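Local coordinates for protein glutathione S-transferase (PDB 5ZFG) that metabolises the organophosphate insecticide diazinon in the silkworm, probably with glutathione, as expected of a member of the glutathione S-transferase superfamily, at residues K4-S9 and I31-G36; A46-Q51 and G61-E66; S135-E140 and S178-I183. All coordinates share one frame; numbering follows the deposited sequence.

Interaction 1: K4-S9 and I31-G36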
ATOM      1  N   LYS B   4      19.696   0.070  10.497  1.00 13.07           N
ATOM      2  CA  LYS B   4      18.995   0.065  11.776  1.00 13.34           C
ATOM      3  C   LYS B   4      17.494  -0.044  11.546  1.00  9.22           C
ATOM      4  O   LYS B   4      16.932   0.716  10.750  1.00 10.85           O
ATOM      5  CB  LYS B   4      19.309   1.331  12.565  1.00 13.76           C
ATOM      6  CG  LYS B   4      20.804   1.475  12.938  1.00 18.78           C
ATOM      7  CD  LYS B   4      21.025   2.679  13.837  1.00 26.55           C
ATOM      8  CE  LYS B   4      22.491   3.070  13.893  1.00 35.52           C
ATOM      9  NZ  LYS B   4      22.708   4.076  14.969  1.00 39.72           N
ATOM     10  N   LEU B   5      16.851  -0.973  12.252  1.00  7.09           N
ATOM     11  CA  LEU B   5      15.398  -1.140  12.182  1.00  7.13           C
ATOM     12  C   LEU B   5      14.772  -0.854  13.538  1.00  8.77           C
ATOM     13  O   LEU B   5      15.050  -1.556  14.518  1.00  7.98           O
ATOM     14  CB  LEU B   5      15.020  -2.550  11.735  1.00  7.35           C
ATOM     15  CG  LEU B   5      13.520  -2.789  11.621  1.00  7.52           C
ATOM     16  CD1 LEU B   5      12.961  -2.031  10.412  1.00 10.27           C
ATOM     17  CD2 LEU B   5      13.223  -4.283  11.500  1.00 10.60           C
ATOM     18  N   TYR B   6      13.892   0.139  13.575  1.00  4.34           N
ATOM     19  CA  TYR B   6      13.084   0.434  14.753  1.00  7.48           C
ATOM     20  C   TYR B   6      11.771  -0.333  14.649  1.00  7.44           C
ATOM     21  O   TYR B   6      10.985  -0.097  13.726  1.00  7.73           O
ATOM     22  CB  TYR B   6      12.852   1.941  14.868  1.00  7.28           C
ATOM     23  CG  TYR B   6      14.153   2.690  15.087  1.00 10.21           C
ATOM     24  CD1 TYR B   6      14.544   3.071  16.363  1.00 13.26           C
ATOM     25  CD2 TYR B   6      15.013   2.971  14.025  1.00  9.72           C
ATOM     26  CE1 TYR B   6      15.739   3.737  16.575  1.00 14.34           C
ATOM     27  CE2 TYR B   6      16.220   3.641  14.227  1.00 13.49           C
ATOM     28  CZ  TYR B   6      16.573   4.023  15.508  1.00 13.81           C
ATOM     29  OH  TYR B   6      17.773   4.682  15.733  1.00 15.18           O
ATOM     30  N   ALA B   7      11.547  -1.265  15.575  1.00  4.96           N
ATOM     31  CA  ALA B   7      10.483  -2.257  15.446  1.00  8.38           C
ATOM     32  C   ALA B   7       9.842  -2.498  16.807  1.00  9.35           C
ATOM     33  O   ALA B   7      10.375  -2.083  17.838  1.00 10.31           O
ATOM     34  CB  ALA B   7      11.033  -3.578  14.880  1.00 13.84           C
ATOM     35  N   VAL B   8       8.695  -3.195  16.814  1.00  8.46           N
ATOM     36  CA  VAL B   8       8.042  -3.620  18.047  0.63  8.34           C
ATOM     37  C   VAL B   8       7.840  -5.132  17.997  1.00 12.53           C
ATOM     38  O   VAL B   8       7.530  -5.697  16.941  1.00  9.23           O
ATOM     39  CB  VAL B   8       6.713  -2.855  18.279  0.63 11.10           C
ATOM     40  CG1 VAL B   8       5.608  -3.289  17.305  0.63  8.23           C
ATOM     41  CG2 VAL B   8       6.262  -2.995  19.723  0.63 11.03           C
ATOM     42  N   SER B   9       8.014  -5.778  19.153  1.00 11.68           N
ATOM     43  CA  SER B   9       8.123  -7.232  19.246  1.00 10.68           C
ATOM     44  C   SER B   9       6.854  -7.982  18.876  1.00  9.56           C
ATOM     45  O   SER B   9       6.935  -9.173  18.548  1.00 10.87           O
ATOM     46  CB  SER B   9       8.522  -7.614  20.673  1.00 13.54           C
ATOM     47  OG  SER B   9       7.492  -7.231  21.575  1.00 13.99           O
ATOM     48  N   ILE B  31      16.278  -2.231  17.012  1.00  8.40           N
ATOM     49  CA  ILE B  31      15.930  -1.363  18.133  1.00 11.64           C
ATOM     50  C   ILE B  31      14.482  -1.653  18.488  1.00 14.57           C
ATOM     51  O   ILE B  31      13.572  -1.389  17.690  1.00  9.95           O
ATOM     52  CB  ILE B  31      16.135   0.123  17.810  1.00 10.37           C
ATOM     53  CG1 ILE B  31      17.609   0.417  17.547  1.00 13.64           C
ATOM     54  CG2 ILE B  31      15.631   0.989  18.971  1.00 12.41           C
ATOM     55  CD1 ILE B  31      17.918   0.785  16.134  1.00 15.81           C
ATOM     56  N   ASN B  32      14.271  -2.203  19.681  1.00  9.38           N
ATOM     57  CA  ASN B  32      12.939  -2.487  20.191  1.00 17.34           C
ATOM     58  C   ASN B  32      12.354  -1.192  20.720  1.00 17.53           C
ATOM     59  O   ASN B  32      12.828  -0.663  21.728  1.00 20.72           O
ATOM     60  CB  ASN B  32      13.010  -3.534  21.296  1.00 18.36           C
ATOM     61  CG  ASN B  32      13.316  -4.900  20.768  1.00 28.09           C
ATOM     62  OD1 ASN B  32      12.524  -5.468  20.015  1.00 35.63           O
ATOM     63  ND2 ASN B  32      14.475  -5.447  21.151  1.00 31.57           N
ATOM     64  N   VAL B  33      11.336  -0.676  20.041  1.00 10.17           N
ATOM     65  CA  VAL B  33      10.744   0.600  20.426  1.00 12.01           C
ATOM     66  C   VAL B  33       9.855   0.364  21.641  1.00 12.59           C
ATOM     67  O   VAL B  33       9.087  -0.606  21.682  1.00 13.57           O
ATOM     68  CB  VAL B  33       9.963   1.212  19.249  1.00 10.80           C
ATOM     69  CG1 VAL B  33       9.124   2.425  19.699  1.00 15.47           C
ATOM     70  CG2 VAL B  33      10.922   1.613  18.119  1.00 11.05           C
ATOM     71  N   ASP B  34       9.970   1.237  22.642  1.00 12.35           N
ATOM     72  CA  ASP B  34       9.214   1.065  23.883  1.00 16.65           C
ATOM     73  C   ASP B  34       7.820   1.646  23.673  1.00 15.79           C
ATOM     74  O   ASP B  34       7.577   2.821  23.929  1.00 15.55           O
ATOM     75  CB  ASP B  34       9.923   1.728  25.056  1.00 17.26           C
ATOM     76  CG  ASP B  34       9.358   1.291  26.399  1.00 26.35           C
ATOM     77  OD1 ASP B  34       8.178   0.852  26.451  1.00 21.71           O
ATOM     78  OD2 ASP B  34      10.098   1.392  27.404  1.00 33.47           O
ATOM     79  N   PHE B  35       6.904   0.797  23.198  1.00 18.57           N
ATOM     80  CA  PHE B  35       5.550   1.240  22.873  1.00 16.99           C
ATOM     81  C   PHE B  35       4.801   1.704  24.124  1.00 18.31           C
ATOM     82  O   PHE B  35       4.143   2.756  24.119  1.00 14.62           O
ATOM     83  CB  PHE B  35       4.801   0.105  22.182  1.00 21.95           C
ATOM     84  CG  PHE B  35       3.460   0.504  21.629  1.00 25.58           C
ATOM     85  CD1 PHE B  35       3.363   1.133  20.399  1.00 22.16           C
ATOM     86  CD2 PHE B  35       2.296   0.226  22.326  1.00 31.19           C
ATOM     87  CE1 PHE B  35       2.124   1.487  19.874  1.00 28.15           C
ATOM     88  CE2 PHE B  35       1.060   0.577  21.808  1.00 22.56           C
ATOM     89  CZ  PHE B  35       0.973   1.210  20.583  1.00 20.47           C
ATOM     90  N   GLY B  36       4.908   0.932  25.213  1.00 15.59           N
ATOM     91  CA  GLY B  36       4.229   1.303  26.449  1.00 21.53           C
ATOM     92  C   GLY B  36       4.677   2.648  26.995  1.00 21.57           C
ATOM     93  O   GLY B  36       3.870   3.400  27.559  1.00 18.78           O
TER

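Interaction 2: A46-Q51 and G61-E66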
ATOM      1  N   ALA B  46       9.965  11.080  15.494  1.00 12.78           N
ATOM      2  CA  ALA B  46       9.345  11.727  14.347  1.00 15.67           C
ATOM      3  C   ALA B  46      10.370  12.301  13.368  1.00 14.34           C
ATOM      4  O   ALA B  46      10.043  12.474  12.190  1.00 14.76           O
ATOM      5  CB  ALA B  46       8.384  12.823  14.820  1.00 14.90           C
ATOM      6  N   LEU B  47      11.600  12.595  13.816  1.00 14.62           N
ATOM      7  CA  LEU B  47      12.660  12.932  12.866  1.00 14.94           C
ATOM      8  C   LEU B  47      12.853  11.828  11.837  1.00 19.26           C
ATOM      9  O   LEU B  47      13.194  12.102  10.679  1.00 18.50           O
ATOM     10  CB  LEU B  47      13.985  13.164  13.591  1.00 20.36           C
ATOM     11  CG  LEU B  47      14.282  14.531  14.195  1.00 19.39           C
ATOM     12  CD1 LEU B  47      15.608  14.453  14.941  1.00 21.06           C
ATOM     13  CD2 LEU B  47      14.333  15.595  13.104  1.00 23.01           C
ATOM     14  N   MET B  48      12.658  10.578  12.245  1.00 13.60           N
ATOM     15  CA  MET B  48      12.786   9.445  11.340  1.00 15.33           C
ATOM     16  C   MET B  48      11.482   9.141  10.618  1.00 15.87           C
ATOM     17  O   MET B  48      11.488   8.889   9.406  1.00 18.57           O
ATOM     18  CB  MET B  48      13.256   8.215  12.111  1.00 12.98           C
ATOM     19  CG  MET B  48      14.658   8.328  12.697  1.00 18.15           C
ATOM     20  SD  MET B  48      15.214   6.758  13.404  1.00 16.64           S
ATOM     21  CE  MET B  48      14.052   6.572  14.767  1.00 13.07           C
ATOM     22  N   ASN B  49      10.361   9.158  11.342  1.00 12.91           N
ATOM     23  CA  ASN B  49       9.055   8.832  10.777  1.00 10.55           C
ATOM     24  C   ASN B  49       8.027   9.843  11.268  1.00  8.24           C
ATOM     25  O   ASN B  49       7.435   9.665  12.344  1.00 10.86           O
ATOM     26  CB  ASN B  49       8.611   7.419  11.141  1.00  9.53           C
ATOM     27  CG  ASN B  49       7.314   7.062  10.457  1.00  9.48           C
ATOM     28  OD1 ASN B  49       6.895   7.781   9.554  1.00 10.79           O
ATOM     29  ND2 ASN B  49       6.685   5.963  10.856  1.00  8.82           N
ATOM     30  N   PRO B  50       7.757  10.894  10.493  1.00 12.15           N
ATOM     31  CA  PRO B  50       6.738  11.875  10.910  1.00 14.05           C
ATOM     32  C   PRO B  50       5.350  11.277  11.088  1.00  9.78           C
ATOM     33  O   PRO B  50       4.491  11.912  11.714  1.00 12.92           O
ATOM     34  CB  PRO B  50       6.763  12.912   9.778  1.00 13.19           C
ATOM     35  CG  PRO B  50       7.310  12.185   8.604  1.00 21.15           C
ATOM     36  CD  PRO B  50       8.319  11.200   9.167  1.00 13.81           C
ATOM     37  N   GLN B  51       5.106  10.061  10.585  1.00 14.38           N
ATOM     38  CA  GLN B  51       3.832   9.387  10.798  1.00  9.26           C
ATOM     39  C   GLN B  51       3.709   8.755  12.186  1.00 11.13           C
ATOM     40  O   GLN B  51       2.604   8.342  12.556  1.00 10.55           O
ATOM     41  CB  GLN B  51       3.619   8.320   9.707  1.00 11.27           C
ATOM     42  CG  GLN B  51       3.572   8.873   8.282  1.00 11.50           C
ATOM     43  CD  GLN B  51       3.765   7.784   7.213  1.00 10.35           C
ATOM     44  OE1 GLN B  51       4.754   7.797   6.484  1.00 14.05           O
ATOM     45  NE2 GLN B  51       2.830   6.830   7.144  1.00  9.54           N
ATOM     46  N   GLY B  61      21.322   6.973   7.390  1.00 17.20           N
ATOM     47  CA  GLY B  61      20.688   8.276   7.391  1.00 18.81           C
ATOM     48  C   GLY B  61      19.523   8.422   6.431  1.00 18.02           C
ATOM     49  O   GLY B  61      18.854   9.463   6.439  1.00 19.21           O
ATOM     50  N   PHE B  62      19.266   7.419   5.602  1.00 18.97           N
ATOM     51  CA  PHE B  62      18.046   7.366   4.805  1.00 16.81           C
ATOM     52  C   PHE B  62      16.960   6.748   5.676  1.00 14.14           C
ATOM     53  O   PHE B  62      17.034   5.561   6.005  1.00 11.83           O
ATOM     54  CB  PHE B  62      18.271   6.545   3.541  1.00 17.17           C
ATOM     55  CG  PHE B  62      17.030   6.352   2.708  1.00 12.85           C
ATOM     56  CD1 PHE B  62      16.253   7.436   2.343  1.00 18.88           C
ATOM     57  CD2 PHE B  62      16.663   5.089   2.269  1.00 11.47           C
ATOM     58  CE1 PHE B  62      15.115   7.259   1.566  1.00 18.54           C
ATOM     59  CE2 PHE B  62      15.533   4.911   1.484  1.00 16.39           C
ATOM     60  CZ  PHE B  62      14.768   5.999   1.132  1.00 13.39           C
ATOM     61  N   TYR B  63      15.966   7.551   6.056  1.00 12.63           N
ATOM     62  CA  TYR B  63      14.861   7.115   6.909  1.00 13.65           C
ATOM     63  C   TYR B  63      13.673   6.718   6.042  1.00 14.72           C
ATOM     64  O   TYR B  63      13.135   7.545   5.301  1.00 15.56           O
ATOM     65  CB  TYR B  63      14.436   8.216   7.880  1.00 13.27           C
ATOM     66  CG  TYR B  63      15.560   8.737   8.759  1.00 18.00           C
ATOM     67  CD1 TYR B  63      16.507   7.870   9.294  1.00 16.60           C
ATOM     68  CD2 TYR B  63      15.678  10.093   9.038  1.00 19.71           C
ATOM     69  CE1 TYR B  63      17.541   8.339  10.098  1.00 20.89           C
ATOM     70  CE2 TYR B  63      16.707  10.573   9.843  1.00 21.26           C
ATOM     71  CZ  TYR B  63      17.633   9.687  10.367  1.00 24.73           C
ATOM     72  OH  TYR B  63      18.661  10.148  11.171  1.00 31.65           O
ATOM     73  N   LEU B  64      13.239   5.468   6.161  1.00 13.46           N
ATOM     74  CA  LEU B  64      12.148   4.963   5.334  1.00  8.90           C
ATOM     75  C   LEU B  64      11.138   4.262   6.230  1.00  9.32           C
ATOM     76  O   LEU B  64      11.466   3.250   6.852  1.00  7.59           O
ATOM     77  CB  LEU B  64      12.695   4.013   4.263  1.00  4.31           C
ATOM     78  CG  LEU B  64      11.665   3.355   3.344  1.00  6.22           C
ATOM     79  CD1 LEU B  64      10.997   4.426   2.492  1.00  9.52           C
ATOM     80  CD2 LEU B  64      12.322   2.281   2.479  1.00  6.81           C
ATOM     81  N   SER B  65       9.914   4.791   6.290  1.00  6.33           N
ATOM     82  CA  SER B  65       8.807   4.122   6.962  1.00  7.06           C
ATOM     83  C   SER B  65       7.932   3.418   5.921  1.00  5.77           C
ATOM     84  O   SER B  65       8.286   3.360   4.737  1.00  5.67           O
ATOM     85  CB  SER B  65       7.997   5.119   7.797  1.00  9.03           C
ATOM     86  OG  SER B  65       7.230   5.993   6.976  1.00  9.26           O
ATOM     87  N   GLU B  66       6.773   2.897   6.377  1.00  6.92           N
ATOM     88  CA  GLU B  66       5.853   2.026   5.640  1.00  6.36           C
ATOM     89  C   GLU B  66       6.489   0.668   5.341  1.00  6.63           C
ATOM     90  O   GLU B  66       7.338   0.552   4.446  1.00  5.64           O
ATOM     91  CB  GLU B  66       5.364   2.697   4.344  1.00  5.60           C
ATOM     92  CG  GLU B  66       4.492   3.919   4.614  1.00  7.37           C
ATOM     93  CD  GLU B  66       3.067   3.578   5.018  1.00  8.41           C
ATOM     94  OE1 GLU B  66       2.672   2.393   4.980  1.00 11.52           O
ATOM     95  OE2 GLU B  66       2.309   4.515   5.373  1.00 12.76           O
TER
HETATM   96  O   HOH W   1      11.233   9.364   6.802  1.00 18.19           O

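Interaction 3: S135-E140 and S178-I183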
ATOM      1  N   SER B 135     -12.167 -11.716   4.022  1.00 11.87           N
ATOM      2  CA  SER B 135     -10.745 -11.573   3.707  1.00 15.19           C
ATOM      3  C   SER B 135     -10.101 -12.926   3.445  1.00 10.41           C
ATOM      4  O   SER B 135      -9.318 -13.081   2.499  1.00 11.08           O
ATOM      5  CB  SER B 135     -10.015 -10.863   4.844  1.00 14.78           C
ATOM      6  OG  SER B 135     -10.492  -9.545   5.013  1.00 14.88           O
ATOM      7  N   LEU B 136     -10.390 -13.911   4.308  1.00 11.31           N
ATOM      8  CA  LEU B 136      -9.911 -15.262   4.066  1.00 11.15           C
ATOM      9  C   LEU B 136     -10.431 -15.786   2.736  1.00 12.37           C
ATOM     10  O   LEU B 136      -9.679 -16.392   1.962  1.00 16.22           O
ATOM     11  CB  LEU B 136     -10.338 -16.176   5.220  1.00 11.55           C
ATOM     12  CG  LEU B 136      -9.666 -15.835   6.548  1.00 11.30           C
ATOM     13  CD1 LEU B 136     -10.389 -16.464   7.720  1.00 11.46           C
ATOM     14  CD2 LEU B 136      -8.201 -16.269   6.516  1.00 13.67           C
ATOM     15  N   ASP B 137     -11.716 -15.533   2.441  1.00 15.71           N
ATOM     16  CA  ASP B 137     -12.288 -16.025   1.193  1.00 17.20           C
ATOM     17  C   ASP B 137     -11.580 -15.419  -0.016  1.00 13.12           C
ATOM     18  O   ASP B 137     -11.310 -16.119  -1.004  1.00 16.27           O
ATOM     19  CB  ASP B 137     -13.787 -15.729   1.154  1.00 17.49           C
ATOM     20  CG  ASP B 137     -14.505 -16.522   0.084  1.00 24.09           C
ATOM     21  OD1 ASP B 137     -14.554 -17.765   0.192  1.00 27.15           O
ATOM     22  OD2 ASP B 137     -15.002 -15.897  -0.872  1.00 23.53           O
ATOM     23  N   VAL B 138     -11.241 -14.131   0.060  1.00 16.12           N
ATOM     24  CA  VAL B 138     -10.560 -13.467  -1.049  1.00 12.98           C
ATOM     25  C   VAL B 138      -9.149 -14.028  -1.227  1.00 10.26           C
ATOM     26  O   VAL B 138      -8.728 -14.333  -2.348  1.00 15.01           O
ATOM     27  CB  VAL B 138     -10.553 -11.938  -0.851  1.00 11.30           C
ATOM     28  CG1 VAL B 138      -9.616 -11.265  -1.868  1.00 11.83           C
ATOM     29  CG2 VAL B 138     -11.963 -11.365  -0.960  1.00 15.74           C
ATOM     30  N   LEU B 139      -8.400 -14.204  -0.131  1.00 10.88           N
ATOM     31  CA  LEU B 139      -7.063 -14.790  -0.273  1.00 10.03           C
ATOM     32  C   LEU B 139      -7.139 -16.230  -0.765  1.00 13.31           C
ATOM     33  O   LEU B 139      -6.336 -16.650  -1.610  1.00 13.42           O
ATOM     34  CB  LEU B 139      -6.290 -14.718   1.052  1.00 14.45           C
ATOM     35  CG  LEU B 139      -4.855 -15.270   0.995  1.00 11.94           C
ATOM     36  CD1 LEU B 139      -4.006 -14.603  -0.093  1.00 15.12           C
ATOM     37  CD2 LEU B 139      -4.147 -15.185   2.362  1.00 11.04           C
ATOM     38  N   GLU B 140      -8.102 -17.002  -0.249  1.00 14.64           N
ATOM     39  CA  GLU B 140      -8.323 -18.350  -0.758  1.00 15.53           C
ATOM     40  C   GLU B 140      -8.625 -18.316  -2.249  1.00 12.16           C
ATOM     41  O   GLU B 140      -8.120 -19.148  -3.015  1.00 15.66           O
ATOM     42  CB  GLU B 140      -9.465 -19.017   0.017  1.00 18.63           C
ATOM     43  CG  GLU B 140      -9.781 -20.461  -0.414  1.00 21.49           C
ATOM     44  CD  GLU B 140      -8.863 -21.485   0.226  1.00 24.63           C
ATOM     45  OE1 GLU B 140      -8.082 -21.108   1.125  1.00 20.75           O
ATOM     46  OE2 GLU B 140      -8.922 -22.673  -0.163  1.00 23.70           O
ATOM     47  N   SER B 178      -9.345 -23.590   9.106  1.00 21.30           N
ATOM     48  CA  SER B 178      -8.963 -24.780   8.345  1.00 21.51           C
ATOM     49  C   SER B 178      -9.880 -25.031   7.155  1.00 21.43           C
ATOM     50  O   SER B 178      -9.465 -25.699   6.199  1.00 24.94           O
ATOM     51  CB  SER B 178      -8.940 -26.017   9.255  1.00 23.05           C
ATOM     52  OG  SER B 178     -10.197 -26.216   9.870  1.00 21.84           O
ATOM     53  N   LYS B 179     -11.109 -24.507   7.184  1.00 23.39           N
ATOM     54  CA  LYS B 179     -11.986 -24.651   6.032  1.00 22.51           C
ATOM     55  C   LYS B 179     -11.438 -23.934   4.803  1.00 27.72           C
ATOM     56  O   LYS B 179     -11.839 -24.262   3.680  1.00 22.63           O
ATOM     57  CB  LYS B 179     -13.392 -24.145   6.369  1.00 23.02           C
ATOM     58  CG  LYS B 179     -13.550 -22.633   6.434  1.00 28.59           C
ATOM     59  CD  LYS B 179     -14.998 -22.220   6.166  1.00 36.27           C
ATOM     60  CE  LYS B 179     -15.408 -20.999   6.981  1.00 29.73           C
ATOM     61  NZ  LYS B 179     -16.898 -20.833   7.045  1.00 30.84           N
ATOM     62  N   TYR B 180     -10.514 -22.985   4.987  1.00 19.58           N
ATOM     63  CA  TYR B 180      -9.814 -22.334   3.879  1.00 20.26           C
ATOM     64  C   TYR B 180      -8.610 -23.197   3.521  1.00 20.38           C
ATOM     65  O   TYR B 180      -7.486 -22.960   3.959  1.00 18.69           O
ATOM     66  CB  TYR B 180      -9.441 -20.903   4.255  1.00 15.43           C
ATOM     67  CG  TYR B 180     -10.677 -20.098   4.551  1.00 19.01           C
ATOM     68  CD1 TYR B 180     -11.429 -19.543   3.514  1.00 18.66           C
ATOM     69  CD2 TYR B 180     -11.133 -19.937   5.856  1.00 17.86           C
ATOM     70  CE1 TYR B 180     -12.580 -18.827   3.770  1.00 20.95           C
ATOM     71  CE2 TYR B 180     -12.296 -19.223   6.125  1.00 20.64           C
ATOM     72  CZ  TYR B 180     -13.014 -18.676   5.071  1.00 20.28           C
ATOM     73  OH  TYR B 180     -14.163 -17.955   5.297  1.00 19.92           O
ATOM     74  N   THR B 181      -8.869 -24.199   2.675  1.00 21.91           N
ATOM     75  CA  THR B 181      -7.939 -25.302   2.446  1.00 25.68           C
ATOM     76  C   THR B 181      -6.561 -24.814   2.023  1.00 20.08           C
ATOM     77  O   THR B 181      -5.537 -25.236   2.574  1.00 20.07           O
ATOM     78  CB  THR B 181      -8.515 -26.222   1.368  1.00 26.66           C
ATOM     79  OG1 THR B 181      -9.776 -26.734   1.808  1.00 29.52           O
ATOM     80  CG2 THR B 181      -7.574 -27.359   1.093  1.00 36.52           C
ATOM     81  N   LYS B 182      -6.515 -23.942   1.020  1.00 18.36           N
ATOM     82  CA  LYS B 182      -5.233 -23.526   0.474  1.00 19.11           C
ATOM     83  C   LYS B 182      -4.499 -22.589   1.427  1.00 17.66           C
ATOM     84  O   LYS B 182      -3.275 -22.682   1.564  1.00 16.40           O
ATOM     85  CB  LYS B 182      -5.441 -22.888  -0.899  1.00 21.69           C
ATOM     86  CG  LYS B 182      -6.196 -23.813  -1.864  1.00 24.23           C
ATOM     87  CD  LYS B 182      -6.325 -23.205  -3.250  1.00 31.39           C
ATOM     88  CE  LYS B 182      -6.819 -24.231  -4.263  1.00 33.23           C
ATOM     89  NZ  LYS B 182      -5.916 -25.417  -4.358  1.00 32.30           N
ATOM     90  N   ILE B 183      -5.221 -21.690   2.102  1.00 16.77           N
ATOM     91  CA  ILE B 183      -4.577 -20.862   3.123  1.00 15.83           C
ATOM     92  C   ILE B 183      -3.951 -21.746   4.195  1.00 17.66           C
ATOM     93  O   ILE B 183      -2.770 -21.608   4.529  1.00 17.10           O
ATOM     94  CB  ILE B 183      -5.576 -19.873   3.746  1.00 15.67           C
ATOM     95  CG1 ILE B 183      -6.039 -18.825   2.729  1.00 14.30           C
ATOM     96  CG2 ILE B 183      -4.937 -19.171   4.938  1.00 13.91           C
ATOM     97  CD1 ILE B 183      -7.065 -17.847   3.310  1.00 13.37           C
TER
HETATM   98  O   HOH W   2     -11.386 -24.035   0.232  1.00 33.86           O

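Interaction 1: K4-S9 and I31-G36
Ile31 lies alongside the ring of Tyr6, both side chains leaving the same face of two parallel strands and pointing the same way. The delta methyl of Ile31 sits over one ring face, shifted toward the rim, in a CH-pi contact with CD1 3.7 Å from the Tyr6 ring centroid. Its other branch touches as well, Ile31 CG2 standing 3.5 Å from Tyr6 CD1. Tyr6 CG and Ile31 CG1 are both anti to their carbonyl carbons (chi1 -64° in each), a shared setting that goes with the side-by-side arrangement. Val33 CG2 comes to the edge of the ring, near its plane, and stands 3.8 Å from Tyr6 CB.

The backbones beneath are joined in parallel register by three bonds of 2.8 to 2.9 Å: Ile31 N to Leu5 O, Ala7 N to Ile31 O and Val33 N to Ala7 O. The last is almost straight, 178° at the hydrogen. Beyond the paired residues the contact thins to Val8 CG2 against Phe35 CB at 4.2 Å.

Further out, Tyr45 and Met48 of helix 43-48 pack on Tyr6, while Leu5 and Ala7 meet helix 12-23, at Val17 and Arg18 and at Ser14. Tyr6 also bonds through its backbone to Val56 of the neighbouring strand. Strands 3-7 and 29-32, with helix 12-23 between them, form the beta-alpha-beta unit of the thioredoxin-like domain. All three hydrogen bonds between the segments are main chain to main chain, so the pairing does not rest on a particular polar side chain; the side chains add apolar and CH-pi contact on the Tyr6 face.

Interaction 2: A46-Q51 and G61-E66
Met48 and Tyr63 make the apolar half of this contact. CG of Met48 stands directly over the middle of the Tyr63 ring, 3.8 Å from its centroid, in a CH-pi contact. Chi1 of -65° sets this CG anti to the carbonyl carbon, which is where it meets the ring face, and the sulfur beyond it adds an oblique Met-aromatic contact. The carbonyl O of Gly61 lies over the opposite ring face.

Polar side chains gather farther along. Ser65 OG has two acceptors near its one proton, Asn49 OD1 at 3.2 Å and Gln51 OE1 at 3.1 Å, both bonds weak. Asn49 OD1 also accepts from Gln51 N at 3.1 Å, closing an Asx turn with the donor well above the carbonyl plane. Asn49 ND2 is tied to Glu53 O. Gln51 NE2 gives Glu66 OE2 a bond of 3.0 Å, in the amide plane of Gln51 but 31° out of the carboxylate plane, on the anti side of OE2.

One water joins the backbones, donating to Met48 O at 2.7 Å and to Tyr63 O at 3.0 Å.

The second subunit completes the polar network: its Tyr142 and His97 bond to Gln51 OE1, its His97 also weakly to Ser65 OG, and its Ser104 to Glu66 OE2. Glu66 stands at the N-cap position of helix 67-78, its side chain about 4 Å from an acetate probably left by the crystallisation liquor. It opens the Glu-Ser pair that in related transferases holds the gamma-glutamyl end of glutathione, so this turn probably belongs to the glutathione site.

Interaction 3: S135-E140 and S178-I183
Leu136 and Tyr180 form the tightly packed part. CB of Leu136 sits over the centre of the Tyr180 ring, 3.6 Å from the centroid, while Leu136 CD1 touches the ring at CE2 (3.7 Å); the two side chains cross at about a right angle. Tyr180 OH is bonded to His133 ND1, which fixes the far end of the ring. Next to it, the delta methyl of Ile183 enters between Leu136 and Leu139: Ile183 CD1 approaches Leu136 O to 3.3 Å and Leu139 CB to 3.9 Å.

Glu140 marks the border. Its chain leaves with CG anti to the backbone N (chi1 -179°) and bends at the next bond, and its carboxylate meets the first turn of helix 181-193. Lys182 N bonds to Glu140 OE2 at 3.0 Å on the syn lone pair, nearly straight at 174°. Ile183 N bonds to Glu140 OE1 at 3.1 Å, from the syn side but 23° out of the carboxylate plane; a weak third bond runs from Lys182 N to OE1. A negative group at the amino end of a helix would probably be stabilised by the helix dipole as well as by these N-H groups.

The other side is looser. A water donates to Glu140 OE2 at 2.8 Å and, weakly, to Lys179 O. The methylenes of Lys182 brush the carboxylate, but its ammonium leads away, with no contact between the charges. Asp137 and Thr181, both exposed, contribute little.

On the apolar side, Tyr106 of helix 89-114 packs on Leu136 and Leu139, and Phe177 of the preceding loop covers Leu136 and Ile183, so that helix 126-146 lies between helix 89-114 and the start of helix 181-193 in the all-helical domain.

From the N terminus, interaction 1 closes first, bringing strand 29-32 back beside strand 3-7 after helix 12-23. The chain then passes through helix 43-48, and interaction 2 joins the end of that helix to strand 62-65 after the chain has run through strand 56-59. Interaction 3 closes a longer excursion through helix 160-172, returning the chain to helix 126-146. The three loops follow in series; none nests in or crosses another. Interactions 1 and 2 belong to one sheet domain and touch where Tyr6 CE2 meets Met48 SD at 3.4 Å. Interaction 3 lies in the helical domain across the chain's centre, about 31 Å from interaction 1 between centres.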